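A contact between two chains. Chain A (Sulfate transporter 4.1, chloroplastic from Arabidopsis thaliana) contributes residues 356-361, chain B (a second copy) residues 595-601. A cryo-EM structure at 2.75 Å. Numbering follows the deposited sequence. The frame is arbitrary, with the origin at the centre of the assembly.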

# COMPACT_ATOMS: atom_id res chain seq x y z
N ALA A 356 9.83 -26.58 -8.37
CA ALA A 356 9.44 -26.81 -9.75
C ALA A 356 10.52 -26.35 -10.72
O ALA A 356 10.79 -27.03 -11.72
CB ALA A 356 8.12 -26.10 -10.05
N ALA A 357 11.14 -25.20 -10.45
CA ALA A 357 12.23 -24.74 -11.30
C ALA A 357 13.42 -25.68 -11.22
O ALA A 357 14.09 -25.93 -12.23
CB ALA A 357 12.64 -23.32 -10.90
N LYS A 358 13.71 -26.21 -10.03
CA LYS A 358 14.82 -27.15 -9.90
C LYS A 358 14.54 -28.46 -10.63
O LYS A 358 15.45 -29.03 -11.25
CB LYS A 358 15.09 -27.43 -8.42
CG LYS A 358 15.92 -26.37 -7.73
CD LYS A 358 16.13 -26.72 -6.27
CE LYS A 358 16.84 -28.05 -6.13
NZ LYS A 358 18.22 -28.01 -6.68
N ASN A 359 13.31 -28.95 -10.58
CA ASN A 359 12.98 -30.29 -11.03
C ASN A 359 12.36 -30.33 -12.42
O ASN A 359 11.83 -31.37 -12.82
CB ASN A 359 12.06 -30.98 -10.03
CG ASN A 359 12.76 -31.32 -8.73
OD1 ASN A 359 13.47 -32.32 -8.64
ND2 ASN A 359 12.57 -30.48 -7.72
N ARG A 360 12.39 -29.22 -13.16
CA ARG A 360 12.06 -29.20 -14.58
C ARG A 360 10.60 -29.58 -14.84
O ARG A 360 10.30 -30.51 -15.59
CB ARG A 360 13.01 -30.11 -15.37
CG ARG A 360 14.45 -29.66 -15.41
CD ARG A 360 15.28 -30.63 -16.23
NE ARG A 360 16.70 -30.29 -16.23
CZ ARG A 360 17.27 -29.47 -17.11
NH1 ARG A 360 16.58 -28.90 -18.08
NH2 ARG A 360 18.57 -29.22 -17.01
N TYR A 361 9.69 -28.84 -14.21
CA TYR A 361 8.28 -28.98 -14.53
C TYR A 361 7.58 -27.65 -14.24
O TYR A 361 8.08 -26.81 -13.49
CB TYR A 361 7.62 -30.13 -13.76
CG TYR A 361 7.57 -29.98 -12.26
CD1 TYR A 361 8.61 -30.42 -11.46
CD2 TYR A 361 6.46 -29.42 -11.63
CE1 TYR A 361 8.57 -30.29 -10.09
CE2 TYR A 361 6.41 -29.29 -10.26
CZ TYR A 361 7.46 -29.73 -9.50
OH TYR A 361 7.42 -29.60 -8.13
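Chain B, residues 595-601: QEYKTRD

Two helix ends meet in this small contact between copies of the same protein, with Arg B600 hydrogen-bonded to the backbone of chain A and Arg A360 packed against it. Chain B enters as the last turns of a helix, with Gln B595 to Thr B599 helical. Within it N of Thr B599 bonds to O of Gln B595 (2.9 Å), and N of Arg B600 bonds to O of Glu B596 (3.0 Å). At Asp B601 the chain leaves helical geometry with phi/psi of 62/47°, and the turn closes as a Schellman motif. Chain A likewise runs out of a helix, which includes Ala A356 to Lys A358, into a residue of positive phi, Arg A360 (64/56°), before Tyr A361 takes up an extended conformation.

The two segments advance in the same sense: Lys A358 lies nearest Glu B596, with their CA atoms 7.1 Å apart, and Arg A360 lies nearest Arg B600, with CA atoms 9.0 Å apart. The wider spacing at the second pair leaves room for long side chains between the backbones. Chain B presents Glu B596 and Thr B599, whose CA-to-CB bonds point toward chain A, whereas Arg B600 starts out sideways and comes nearer only at its end. Its chi angles of -102, 87, 160 and 180° carry the guanidinium to the end of the chain A helix. There NH1 of Arg B600 donates a nearly linear, very short hydrogen bond to O of Ala A357 (2.4 Å, 173°), and NH2 of Arg B600 adds a weak one to the same O of Ala A357 (3.2 Å, 123°). The carbonyl lies at the edge of the guanidinium, near its plane, where the N-H groups point.

Alongside, CB of Ala A357 packs 3.7 Å from OE2 of Glu B596, a carboxylate oxygen whose hydrogen bonding is met elsewhere in the structure. Arg A360 extends in the opposite sense, from chain A to chain B, with chi1 to chi3 in m, t, t. Its NH2 comes 2.7 Å from O of Thr B599, but the angle is too poor for a hydrogen bond; the same NH2 lies 3.8 Å from CG2 of Thr B599.

The two arginines also pack on each other, CD of Arg B600 over one face of the Arg A360 guanidinium and CG of Arg A360 over one face of the Arg B600 guanidinium. This brings like charges close, with NH1 of Arg A360 3.7 Å from NE of Arg B600. Together the stretches bury 309 Å², most of it on these two arginines and Ala A357.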

# COMPACT_ATOMS: atom_id res chain seq x y z
N GLN B 595 22.33 -19.90 -11.63
CA GLN B 595 22.51 -21.30 -11.27
C GLN B 595 21.52 -22.19 -12.03
O GLN B 595 21.89 -23.26 -12.53
CB GLN B 595 22.35 -21.48 -9.76
CG GLN B 595 23.49 -20.89 -8.95
CD GLN B 595 23.24 -20.92 -7.46
OE1 GLN B 595 22.09 -21.01 -7.02
NE2 GLN B 595 24.30 -20.86 -6.68
N GLU B 596 20.26 -21.76 -12.13
CA GLU B 596 19.28 -22.54 -12.87
C GLU B 596 19.62 -22.61 -14.36
O GLU B 596 19.31 -23.60 -15.02
CB GLU B 596 17.88 -21.96 -12.68
CG GLU B 596 17.36 -22.06 -11.26
CD GLU B 596 16.02 -21.36 -11.08
OE1 GLU B 596 15.44 -20.92 -12.09
OE2 GLU B 596 15.55 -21.25 -9.93
N TYR B 597 20.24 -21.56 -14.90
CA TYR B 597 20.67 -21.58 -16.30
C TYR B 597 21.83 -22.54 -16.51
O TYR B 597 21.90 -23.23 -17.53
CB TYR B 597 21.03 -20.17 -16.75
CG TYR B 597 19.83 -19.30 -17.05
CD1 TYR B 597 18.61 -19.86 -17.37
CD2 TYR B 597 19.93 -17.92 -17.02
CE1 TYR B 597 17.51 -19.08 -17.63
CE2 TYR B 597 18.83 -17.13 -17.29
CZ TYR B 597 17.63 -17.71 -17.60
OH TYR B 597 16.53 -16.93 -17.87
N LYS B 598 22.77 -22.59 -15.55
CA LYS B 598 23.80 -23.62 -15.59
C LYS B 598 23.20 -25.02 -15.52
O LYS B 598 23.71 -25.95 -16.16
CB LYS B 598 24.81 -23.41 -14.46
CG LYS B 598 25.61 -22.11 -14.51
CD LYS B 598 26.65 -22.14 -15.63
CE LYS B 598 26.18 -21.51 -16.93
NZ LYS B 598 27.28 -21.49 -17.94
N THR B 599 22.14 -25.19 -14.74
CA THR B 599 21.46 -26.48 -14.72
C THR B 599 20.88 -26.81 -16.09
O THR B 599 20.93 -27.96 -16.54
CB THR B 599 20.36 -26.49 -13.66
OG1 THR B 599 20.95 -26.26 -12.37
CG2 THR B 599 19.64 -27.83 -13.64
N ARG B 600 20.34 -25.80 -16.78
CA ARG B 600 19.75 -25.98 -18.10
C ARG B 600 20.75 -25.76 -19.23
O ARG B 600 20.35 -25.78 -20.40
CB ARG B 600 18.57 -25.03 -18.29
CG ARG B 600 17.21 -25.67 -18.13
CD ARG B 600 16.78 -25.67 -16.67
NE ARG B 600 15.34 -25.83 -16.53
CZ ARG B 600 14.71 -25.86 -15.36
NH1 ARG B 600 15.36 -25.76 -14.22
NH2 ARG B 600 13.39 -26.01 -15.35
N ASP B 601 22.03 -25.55 -18.90
CA ASP B 601 23.07 -25.30 -19.90
C ASP B 601 22.79 -24.02 -20.69
O ASP B 601 22.88 -24.00 -21.92
CB ASP B 601 23.25 -26.50 -20.83
CG ASP B 601 24.58 -26.48 -21.56
OD1 ASP B 601 25.45 -25.66 -21.19
OD2 ASP B 601 24.75 -27.29 -22.50